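Local coordinates for sulfur oxidation protein SOXB (Thermus thermophilus, PDB 2WDD) that hydrolyses a sulfur–sulfur bond, that of cysteine S-thiosulfonate, in the Sox sulfur oxidation pathway as a manganese-containing thiosulfohydrolase, at residues 137-142 against 146-151; 39-44 against 347-352. All blocks are in the same frame, centred on the assembly; numbering follows the deposited sequence.

Contact 1: 137-142 against 146-151; sequences SGLSLL and EAVVRW
The hydroxyl OG of Ser137 is held by two backbone groups: it accepts the N-H of Ser140, with Ser140 N at 3.1 Å from Ser137 OG and an angle of 158° at the hydrogen, and is also hydrogen-bonded to the carbonyl of Gly39. Ser137 sits at the N-cap of helix 138-143, and the first bond is its capping bond. CB of Ser140 itself lies 4.2 Å from CG2 of Val148, while its hydroxyl turns to the carbonyl of Trp134.

The main apolar contact is made by Leu139. Its CG stands anti to the backbone N (chi1 177°), which carries the isobutyl group toward helix 146-155, where both methyls are used. Leu139 CD1 approaches CB of Ala147 so closely, at 3.2 Å, that its exact placement is doubtful, and Leu139 CD2 comes within 4.3 Å of CG2 of Val148. The small Ala147 thus receives the branched end of the leucine, with Val148 alongside.

At the start of 146-151, on the helix's own surface, Glu146 OE2 accepts both NE (2.8 Å) and NH2 of Arg150, side-on. The two helical segments are inclined at 116° and 8.1 Å apart at closest approach. Their junction is covered by Met104 of helix 104-120, which touches Leu139 and Val148, and by helix 343-353, whose Leu353 and Gln352 meet Leu139 and Ala147.

Contact 2: 39-44 against 347-352; sequences GQAFPH and AFLKAQ
Leu349 reaches from helix 343-353 into the angle between Ala41 and Phe42, with CD2 against Ala41 and CD1 against both. Leu349 CD2 meets CB of Ala41 at 4.0 Å. Leu349 CD1 lies 3.7 Å from the carbonyl oxygen of Ala41 and 4.1 Å from CE2 of Phe42, which it approaches obliquely at one corner of the ring. The side chains of Phe42 and Leu349 run past each other in opposite directions, so the leucine meets the far part of the phenyl group instead of lying along its whole length.

In Leu349, CG is anti to the carbonyl carbon (chi1 -70°), and chi2 of 172° extends CD1 away from CA, to the Ala41 oxygen and the ring corner, leaving CD2 beside Ala41 CB. Phe42 has a similar first torsion (-57°), which brings its ring closer to the helix than the direction of its CB would suggest. The ring also carries CB of the preceding Ala41 over one face, 3.8 Å above the plane and offset toward the rim. Phe361 packs against it edge-to-face, and Asp419 of helix 418-425 touches it as well, so the aromatic group joins several parts of the fold. Leu139 of helix 138-143 contacts both Ala41 and Leu349.

Between the loop and the helix, the chemistry is therefore apolar and weakly directional: methyls against a methyl, a ring corner and the oxygen end of a carbonyl. Shape, more than bonding, sets their fit, whereas the loop's backbone is fixed elsewhere, through hydrogen bonds of Ala41 with Met104 and of His44 with Ile101.

In the fold
The centres of contacts 1 and 2 are about 9 Å apart, on the same side of the chain's centre. Along the chain the order is 39-44, 137-142, 146-151 and 347-352, so contact 2 joins the outer pair and contact 1 the inner pair. Phe348 packs on Arg150, with Arg150 CB 3.4 Å from Phe348 CZ, bringing helices 146-155 and 343-353 together. Segments 39-44 and 137-142 follow the neighbouring parallel strands 29-34 and 124-129, and each comes soon after a manganese ligand, His38 and Asp132. Contact 1 thus joins two successive helices, and contact 2 sets helix 343-353 against the loop after His38, close to the two manganese ions.

Contact 1: 137-142 against 146-151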
loop_
_atom_site.group_PDB
_atom_site.type_symbol
_atom_site.label_atom_id
_atom_site.label_comp_id
_atom_site.label_asym_id
_atom_site.label_seq_id
_atom_site.Cartn_x
_atom_site.Cartn_y
_atom_site.Cartn_z
ATOM N N SER A 137 2.299 -9.704 6.882
ATOM C CA SER A 137 1.172 -10.592 7.112
ATOM C C SER A 137 1.647 -11.712 8.010
ATOM O O SER A 137 2.840 -11.877 8.210
ATOM C CB SER A 137 0.655 -11.177 5.797
ATOM O OG SER A 137 1.551 -12.167 5.297
ATOM N N GLY A 138 0.705 -12.470 8.557
ATOM C CA GLY A 138 1.056 -13.594 9.407
ATOM C C GLY A 138 1.887 -14.601 8.632
ATOM O O GLY A 138 2.962 -15.012 9.080
ATOM N N LEU A 139 1.395 -15.001 7.462
ATOM C CA LEU A 139 2.097 -15.971 6.631
ATOM C C LEU A 139 3.521 -15.515 6.361
ATOM O O LEU A 139 4.468 -16.311 6.413
ATOM C CB LEU A 139 1.379 -16.157 5.296
ATOM C CG LEU A 139 2.046 -17.094 4.286
ATOM C CD1 LEU A 139 1.903 -18.555 4.732
ATOM C CD2 LEU A 139 1.421 -16.894 2.904
ATOM N N SER A 140 3.681 -14.231 6.064
ATOM C CA SER A 140 5.002 -13.699 5.777
ATOM C C SER A 140 5.924 -13.748 6.988
ATOM O O SER A 140 7.072 -14.172 6.883
ATOM C CB SER A 140 4.904 -12.250 5.292
ATOM O OG SER A 140 6.192 -11.698 5.127
ATOM N N LEU A 141 5.450 -13.248 8.124
ATOM C CA LEU A 141 6.299 -13.199 9.312
ATOM C C LEU A 141 6.713 -14.594 9.749
ATOM O O LEU A 141 7.849 -14.805 10.178
ATOM C CB LEU A 141 5.602 -12.476 10.464
ATOM C CG LEU A 141 5.482 -10.959 10.326
ATOM C CD1 LEU A 141 4.579 -10.423 11.424
ATOM C CD2 LEU A 141 6.842 -10.278 10.355
ATOM N N LEU A 142 5.787 -15.541 9.633
ATOM C CA LEU A 142 6.057 -16.917 10.052
ATOM C C LEU A 142 7.052 -17.655 9.174
ATOM O O LEU A 142 7.560 -18.709 9.565
ATOM C CB LEU A 142 4.755 -17.712 10.135
ATOM C CG LEU A 142 3.870 -17.380 11.343
ATOM C CD1 LEU A 142 2.439 -17.903 11.160
ATOM C CD2 LEU A 142 4.491 -17.928 12.623
ATOM N N GLU A 146 9.109 -16.449 2.779
ATOM C CA GLU A 146 9.176 -17.621 1.911
ATOM C C GLU A 146 7.853 -18.133 1.352
ATOM O O GLU A 146 7.764 -18.474 0.169
ATOM C CB GLU A 146 9.959 -18.756 2.570
ATOM C CG GLU A 146 10.051 -19.994 1.678
ATOM C CD GLU A 146 10.813 -21.137 2.326
ATOM O OE1 GLU A 146 11.445 -20.923 3.379
ATOM O OE2 GLU A 146 10.773 -22.256 1.778
ATOM N N ALA A 147 6.831 -18.210 2.196
ATOM C CA ALA A 147 5.536 -18.722 1.763
ATOM C C ALA A 147 4.907 -17.849 0.668
ATOM O O ALA A 147 4.217 -18.345 -0.223
ATOM C CB ALA A 147 4.596 -18.872 2.948
ATOM N N VAL A 148 5.129 -16.541 0.748
ATOM C CA VAL A 148 4.595 -15.650 -0.275
ATOM C C VAL A 148 5.260 -15.913 -1.629
ATOM O O VAL A 148 4.589 -15.908 -2.664
ATOM C CB VAL A 148 4.745 -14.177 0.122
ATOM C CG1 VAL A 148 4.070 -13.277 -0.927
ATOM C CG2 VAL A 148 4.184 -13.934 1.511
ATOM N N VAL A 149 6.576 -16.122 -1.620
ATOM C CA VAL A 149 7.319 -16.397 -2.853
ATOM C C VAL A 149 6.838 -17.719 -3.436
ATOM O O VAL A 149 6.631 -17.841 -4.647
ATOM C CB VAL A 149 8.842 -16.434 -2.609
ATOM C CG1 VAL A 149 9.572 -16.813 -3.901
ATOM C CG2 VAL A 149 9.340 -15.089 -2.076
ATOM N N ARG A 150 6.652 -18.711 -2.577
ATOM C CA ARG A 150 6.165 -20.001 -3.055
ATOM C C ARG A 150 4.797 -19.845 -3.697
ATOM O O ARG A 150 4.496 -20.495 -4.696
ATOM C CB ARG A 150 6.147 -21.052 -1.940
ATOM C CG ARG A 150 7.549 -21.459 -1.506
ATOM C CD ARG A 150 7.577 -22.703 -0.624
ATOM N NE ARG A 150 8.950 -23.053 -0.251
ATOM C CZ ARG A 150 9.805 -23.700 -1.042
ATOM N NH1 ARG A 150 9.427 -24.107 -2.245
ATOM N NH2 ARG A 150 11.041 -23.949 -0.627
ATOM N N TRP A 151 3.984 -18.938 -3.161
ATOM C CA TRP A 151 2.691 -18.678 -3.769
ATOM C C TRP A 151 2.857 -18.010 -5.140
ATOM O O TRP A 151 2.199 -18.394 -6.113
ATOM C CB TRP A 151 1.790 -17.838 -2.861
ATOM C CG TRP A 151 0.667 -17.272 -3.646
ATOM C CD1 TRP A 151 -0.394 -17.963 -4.166
ATOM C CD2 TRP A 151 0.570 -15.941 -4.162
ATOM N NE1 TRP A 151 -1.172 -17.129 -4.924
ATOM C CE2 TRP A 151 -0.591 -15.887 -4.959
ATOM C CE3 TRP A 151 1.350 -14.788 -4.029
ATOM C CZ2 TRP A 151 -1.008 -14.715 -5.596
ATOM C CZ3 TRP A 151 0.938 -13.629 -4.665
ATOM C CH2 TRP A 151 -0.225 -13.605 -5.447
#

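Contact 2: 39-44 against 347-352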
loop_
_atom_site.group_PDB
_atom_site.type_symbol
_atom_site.label_atom_id
_atom_site.label_comp_id
_atom_site.label_asym_id
_atom_site.label_seq_id
_atom_site.Cartn_x
_atom_site.Cartn_y
_atom_site.Cartn_z
ATOM N N GLY A 39 1.418 -9.454 1.573
ATOM C CA GLY A 39 1.314 -10.812 2.078
ATOM C C GLY A 39 -0.048 -11.310 2.521
ATOM O O GLY A 39 -0.141 -12.309 3.246
ATOM N N GLN A 40 -1.109 -10.633 2.088
ATOM C CA GLN A 40 -2.459 -10.987 2.512
ATOM C C GLN A 40 -2.932 -12.291 1.907
ATOM O O GLN A 40 -3.405 -12.347 0.776
ATOM C CB GLN A 40 -3.418 -9.827 2.276
ATOM C CG GLN A 40 -3.058 -8.607 3.136
ATOM C CD GLN A 40 -3.117 -8.942 4.614
ATOM O OE1 GLN A 40 -4.179 -9.295 5.126
ATOM N NE2 GLN A 40 -1.961 -8.910 5.289
ATOM N N ALA A 41 -2.766 -13.357 2.680
ATOM C CA ALA A 41 -3.032 -14.699 2.192
ATOM C C ALA A 41 -4.489 -15.113 2.130
ATOM O O ALA A 41 -4.860 -16.006 1.356
ATOM C CB ALA A 41 -2.239 -15.701 3.017
ATOM N N PHE A 42 -5.315 -14.471 2.940
ATOM C CA PHE A 42 -6.704 -14.862 3.049
ATOM C C PHE A 42 -7.687 -13.779 2.692
ATOM O O PHE A 42 -7.395 -12.592 2.832
ATOM C CB PHE A 42 -6.967 -15.312 4.485
ATOM C CG PHE A 42 -6.070 -16.430 4.925
ATOM C CD1 PHE A 42 -4.968 -16.186 5.734
ATOM C CD2 PHE A 42 -6.245 -17.701 4.402
ATOM C CE1 PHE A 42 -4.111 -17.217 6.085
ATOM C CE2 PHE A 42 -5.391 -18.738 4.755
ATOM C CZ PHE A 42 -4.327 -18.494 5.592
ATOM N N PRO A 43 -8.903 -14.183 2.292
ATOM C CA PRO A 43 -9.946 -13.199 2.008
ATOM C C PRO A 43 -10.113 -12.331 3.253
ATOM O O PRO A 43 -10.054 -12.825 4.385
ATOM C CB PRO A 43 -11.195 -14.062 1.828
ATOM C CG PRO A 43 -10.668 -15.372 1.317
ATOM C CD PRO A 43 -9.356 -15.568 2.034
ATOM N N HIS A 44 -10.262 -11.031 3.051
ATOM C CA HIS A 44 -10.412 -10.108 4.164
ATOM C C HIS A 44 -11.150 -8.874 3.662
ATOM O O HIS A 44 -11.634 -8.863 2.529
ATOM C CB HIS A 44 -9.036 -9.753 4.772
ATOM C CG HIS A 44 -8.137 -8.979 3.858
ATOM N ND1 HIS A 44 -7.634 -7.738 4.191
ATOM C CD2 HIS A 44 -7.636 -9.271 2.636
ATOM C CE1 HIS A 44 -6.880 -7.291 3.202
ATOM N NE2 HIS A 44 -6.887 -8.188 2.232
ATOM N N ALA A 347 -4.583 -25.778 -0.565
ATOM C CA ALA A 347 -3.843 -26.857 0.081
ATOM C C ALA A 347 -2.499 -26.367 0.606
ATOM O O ALA A 347 -2.087 -26.716 1.714
ATOM C CB ALA A 347 -3.644 -28.024 -0.894
ATOM N N PHE A 348 -1.823 -25.545 -0.193
ATOM C CA PHE A 348 -0.530 -25.000 0.187
ATOM C C PHE A 348 -0.647 -24.160 1.457
ATOM O O PHE A 348 0.160 -24.288 2.369
ATOM C CB PHE A 348 0.052 -24.163 -0.952
ATOM C CG PHE A 348 1.273 -23.374 -0.568
ATOM C CD1 PHE A 348 2.494 -24.004 -0.386
ATOM C CD2 PHE A 348 1.206 -21.996 -0.410
ATOM C CE1 PHE A 348 3.629 -23.272 -0.035
ATOM C CE2 PHE A 348 2.338 -21.262 -0.069
ATOM C CZ PHE A 348 3.545 -21.898 0.115
ATOM N N LEU A 349 -1.647 -23.286 1.503
ATOM C CA LEU A 349 -1.850 -22.443 2.676
ATOM C C LEU A 349 -2.174 -23.295 3.899
ATOM O O LEU A 349 -1.717 -23.008 5.004
ATOM C CB LEU A 349 -2.973 -21.435 2.419
ATOM C CG LEU A 349 -2.631 -20.339 1.405
ATOM C CD1 LEU A 349 -3.875 -19.522 1.081
ATOM C CD2 LEU A 349 -1.503 -19.443 1.919
ATOM N N LYS A 350 -2.948 -24.357 3.693
ATOM C CA LYS A 350 -3.289 -25.269 4.783
ATOM C C LYS A 350 -2.025 -25.931 5.322
ATOM O O LYS A 350 -1.831 -26.038 6.527
ATOM C CB LYS A 350 -4.267 -26.344 4.302
ATOM C CG LYS A 350 -4.665 -27.350 5.373
ATOM C CD LYS A 350 -5.696 -28.339 4.844
ATOM C CE LYS A 350 -6.772 -28.629 5.880
ATOM N NZ LYS A 350 -7.900 -29.417 5.308
ATOM N N ALA A 351 -1.160 -26.372 4.419
ATOM C CA ALA A 351 0.078 -27.021 4.828
ATOM C C ALA A 351 0.972 -26.056 5.603
ATOM O O ALA A 351 1.532 -26.407 6.639
ATOM C CB ALA A 351 0.812 -27.579 3.611
ATOM N N GLN A 352 1.093 -24.831 5.098
ATOM C CA GLN A 352 1.942 -23.821 5.724
ATOM C C GLN A 352 1.479 -23.330 7.092
ATOM O O GLN A 352 2.300 -23.029 7.959
ATOM C CB GLN A 352 2.076 -22.611 4.798
ATOM C CG GLN A 352 2.829 -22.888 3.529
ATOM C CD GLN A 352 4.310 -23.034 3.777
ATOM O OE1 GLN A 352 4.933 -22.187 4.421
ATOM N NE2 GLN A 352 4.877 -24.134 3.304
#